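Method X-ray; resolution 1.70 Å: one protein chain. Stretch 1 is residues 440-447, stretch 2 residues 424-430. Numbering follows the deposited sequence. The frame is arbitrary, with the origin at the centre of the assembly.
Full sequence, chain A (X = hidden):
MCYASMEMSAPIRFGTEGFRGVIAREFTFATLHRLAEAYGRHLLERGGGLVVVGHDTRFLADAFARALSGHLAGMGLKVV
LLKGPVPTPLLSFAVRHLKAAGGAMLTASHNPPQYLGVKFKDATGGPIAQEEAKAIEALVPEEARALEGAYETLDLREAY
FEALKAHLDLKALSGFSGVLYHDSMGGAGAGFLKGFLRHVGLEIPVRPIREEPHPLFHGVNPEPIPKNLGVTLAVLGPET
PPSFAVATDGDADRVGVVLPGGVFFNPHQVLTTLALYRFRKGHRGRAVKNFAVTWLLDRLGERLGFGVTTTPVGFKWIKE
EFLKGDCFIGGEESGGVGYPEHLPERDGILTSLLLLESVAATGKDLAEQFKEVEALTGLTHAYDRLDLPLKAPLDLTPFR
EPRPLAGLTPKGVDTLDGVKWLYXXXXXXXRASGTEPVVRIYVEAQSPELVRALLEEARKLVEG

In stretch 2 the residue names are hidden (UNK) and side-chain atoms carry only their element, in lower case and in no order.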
# COMPACT_ATOMS: atom_id res chain seq x y z
N ARG A 440 -17.75 4.83 7.84
CA ARG A 440 -16.66 5.71 7.43
C ARG A 440 -17.16 6.72 6.41
O ARG A 440 -17.81 6.36 5.42
CB ARG A 440 -15.52 4.88 6.83
CG ARG A 440 -15.01 3.80 7.77
CD ARG A 440 -13.84 3.04 7.16
NE ARG A 440 -12.69 3.90 6.90
CZ ARG A 440 -11.52 3.47 6.46
NH1 ARG A 440 -11.33 2.18 6.22
NH2 ARG A 440 -10.53 4.33 6.25
N ILE A 441 -16.88 7.99 6.67
CA ILE A 441 -17.30 9.05 5.77
C ILE A 441 -16.08 9.68 5.11
O ILE A 441 -15.18 10.18 5.78
CB ILE A 441 -18.10 10.13 6.53
CG1 ILE A 441 -19.32 9.49 7.21
CG2 ILE A 441 -18.56 11.22 5.58
CD1 ILE A 441 -20.22 10.47 7.96
N TYR A 442 -16.05 9.62 3.78
CA TYR A 442 -14.96 10.19 3.00
C TYR A 442 -15.50 11.43 2.32
O TYR A 442 -16.58 11.39 1.72
CB TYR A 442 -14.49 9.21 1.91
CG TYR A 442 -14.25 7.79 2.36
CD1 TYR A 442 -15.31 6.97 2.75
CD2 TYR A 442 -12.96 7.24 2.35
CE1 TYR A 442 -15.10 5.65 3.13
CE2 TYR A 442 -12.74 5.92 2.73
CZ TYR A 442 -13.81 5.13 3.11
OH TYR A 442 -13.61 3.82 3.47
N VAL A 443 -14.78 12.54 2.41
CA VAL A 443 -15.24 13.76 1.78
C VAL A 443 -14.16 14.48 0.99
O VAL A 443 -13.04 14.66 1.46
CB VAL A 443 -15.80 14.77 2.83
CG1 VAL A 443 -16.12 16.10 2.16
CG2 VAL A 443 -17.07 14.21 3.47
N GLU A 444 -14.52 14.88 -0.23
CA GLU A 444 -13.64 15.66 -1.07
C GLU A 444 -14.43 16.90 -1.47
O GLU A 444 -15.60 16.81 -1.87
CB GLU A 444 -13.23 14.90 -2.34
CG GLU A 444 -12.42 15.80 -3.27
CD GLU A 444 -11.76 15.05 -4.41
OE1 GLU A 444 -12.40 14.15 -4.98
OE2 GLU A 444 -10.60 15.39 -4.73
N ALA A 445 -13.79 18.06 -1.36
CA ALA A 445 -14.42 19.32 -1.72
C ALA A 445 -13.34 20.31 -2.15
O ALA A 445 -12.15 20.00 -2.08
CB ALA A 445 -15.22 19.87 -0.54
N GLN A 446 -13.76 21.50 -2.56
CA GLN A 446 -12.83 22.52 -3.03
C GLN A 446 -11.95 23.16 -1.96
O GLN A 446 -10.87 23.67 -2.27
CB GLN A 446 -13.60 23.62 -3.77
CG GLN A 446 -12.88 24.17 -4.99
CD GLN A 446 -12.83 23.18 -6.15
OE1 GLN A 446 -12.27 23.47 -7.21
NE2 GLN A 446 -13.41 22.00 -5.95
N SER A 447 -12.39 23.14 -0.70
CA SER A 447 -11.61 23.74 0.37
C SER A 447 -11.68 22.91 1.64
O SER A 447 -12.60 22.10 1.81
CB SER A 447 -12.14 25.14 0.68
OG SER A 447 -13.44 25.06 1.23
N UNK A 424 -21.83 19.39 -7.02
CA UNK A 424 -21.02 20.13 -7.96
C UNK A 424 -19.79 20.53 -7.15
O UNK A 424 -19.90 21.24 -6.15
c UNK A 424 -21.76 21.38 -8.44
c UNK A 424 -20.80 21.56 -10.78
o UNK A 424 -20.13 22.14 -11.66
o UNK A 424 -21.33 20.44 -10.97
c UNK A 424 -20.98 22.23 -9.43
N UNK A 425 -18.62 20.04 -7.56
CA UNK A 425 -17.37 20.36 -6.87
C UNK A 425 -17.19 19.70 -5.49
O UNK A 425 -16.25 20.04 -4.77
c UNK A 425 -17.23 21.88 -6.73
o UNK A 425 -16.27 24.63 -7.23
o UNK A 425 -18.11 24.83 -8.41
c UNK A 425 -17.21 24.14 -7.89
c UNK A 425 -17.26 22.63 -8.06
N UNK A 426 -18.07 18.78 -5.13
CA UNK A 426 -17.96 18.08 -3.85
C UNK A 426 -18.58 16.69 -3.88
O UNK A 426 -19.55 16.44 -4.60
c UNK A 426 -18.59 18.92 -2.74
N UNK A 427 -18.02 15.78 -3.09
CA UNK A 427 -18.51 14.41 -3.00
C UNK A 427 -18.43 13.91 -1.57
O UNK A 427 -17.47 14.18 -0.85
c UNK A 427 -17.71 13.49 -3.95
c UNK A 427 -14.31 10.03 -2.53
c UNK A 427 -17.05 12.28 -3.29
c UNK A 427 -15.69 11.86 -3.42
c UNK A 427 -14.58 12.35 -4.13
c UNK A 427 -13.37 11.68 -4.03
c UNK A 427 -15.53 10.70 -2.63
n UNK A 427 -16.74 10.43 -2.05
c UNK A 427 -17.65 11.37 -2.45
c UNK A 427 -13.24 10.53 -3.23
N UNK A 428 -19.46 13.18 -1.15
CA UNK A 428 -19.53 12.62 0.19
C UNK A 428 -19.84 11.14 0.08
O UNK A 428 -20.89 10.76 -0.46
c UNK A 428 -20.64 12.70 2.43
c UNK A 428 -20.37 14.80 1.09
c UNK A 428 -20.62 13.30 1.03
N UNK A 429 -18.95 10.30 0.59
CA UNK A 429 -19.11 8.86 0.53
C UNK A 429 -19.29 8.21 1.90
O UNK A 429 -18.49 8.43 2.80
c UNK A 429 -16.40 6.30 -0.69
c UNK A 429 -17.89 8.23 -0.16
c UNK A 429 -17.77 6.70 -0.16
c UNK A 429 -18.87 6.10 -1.03
N UNK A 430 -20.35 7.42 2.03
CA UNK A 430 -20.62 6.70 3.27
C UNK A 430 -20.32 5.23 3.00
O UNK A 430 -20.84 4.64 2.06
c UNK A 430 -23.15 10.15 5.19
c UNK A 430 -22.67 8.85 5.06
c UNK A 430 -22.09 6.83 3.69
c UNK A 430 -23.55 10.85 4.06
c UNK A 430 -23.46 10.26 2.81
c UNK A 430 -22.58 8.24 3.82
c UNK A 430 -22.98 8.95 2.69

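Position 424 carries three side-chain carbons in an unbranched chain, the third bonded to two oxygens, and it touches nothing on stretch 1. That is a carboxylate at the end of two methylenes: Glu-424.

Position 425 repeats the pattern, three carbons with two oxygens on the last. The CA-to-CB bond points sideways, yet the side chain's end comes nearer to stretch 1, with one of its oxygens 3.9 Å from CD of Gln-446. The residue is therefore Glu-425, and that oxygen is OE1. Its phi/psi of 72/9 puts this residue in the left-handed region.

Position 426 has one side-chain carbon and nothing beyond it. That carbon, CB of 426, lies 4.1 Å from CB of Ala-445, so the residue is Ala-426. CA of Ala-426 makes a CA-H...O contact with O of Glu-444 at 3.3 Å.

Position 427 shows one carbon followed by fused five- and six-membered rings holding eight carbons and one nitrogen. OE1 of Glu-444 sits at the ring edge, near the ring plane. This is an indole, hence Trp-427. Its chi1 of 124° falls between wells, and the end of the side chain comes nearer to stretch 1 than its start suggests. The backbones pair in both directions: N of Trp-427 donates to O of Glu-444 at 2.9 Å, and N of Glu-444 donates to O of Trp-427 at 3.1 Å.

Position 428 has one carbon carrying two more, a fork directly at CB. One terminal carbon lies 4.0 Å from CG2 of Val-443 and 4.1 Å from CG2 of Ile-441. This is Val-428, and the carbon is CG1.

Position 429 has four carbons forked at the second, and one terminal carbon lies 3.7 Å from CD1 of Tyr-442. This identifies Leu-429, the carbon being CD2. N of Leu-429 donates to O of Tyr-442 at 2.8 Å, with an angle of 175° at the hydrogen, and N of Tyr-442 donates to O of Leu-429 at 2.9 Å.

Position 430 has one carbon and a six-carbon ring with no further atom; one ring carbon is 4.0 Å from CG1 of Ile-441. It is Phe-430 and not a tyrosine, and the carbon is CD2.

The contact is an antiparallel strand pair, its axes 169° apart in direction and 4.7 Å apart at closest approach. Hydrogen-bonded pairs Tyr-442/Leu-429 and Glu-444/Trp-427 alternate with the non-hydrogen-bonded pairs Ile-441/Phe-430 and Val-443/Val-428, where CA-H...O contacts help fill the gaps. The same alternation sorts the side chains: Ile-441, Val-443, Val-428 and Phe-430 share one face, Tyr-442, Glu-444, Trp-427 and Leu-429 the other. Four backbone hydrogen bonds mark the register, apolar packing occurs on both faces, and 608 Å² is buried in total.

Stretch 2, residues 424-430: EEAWVLF
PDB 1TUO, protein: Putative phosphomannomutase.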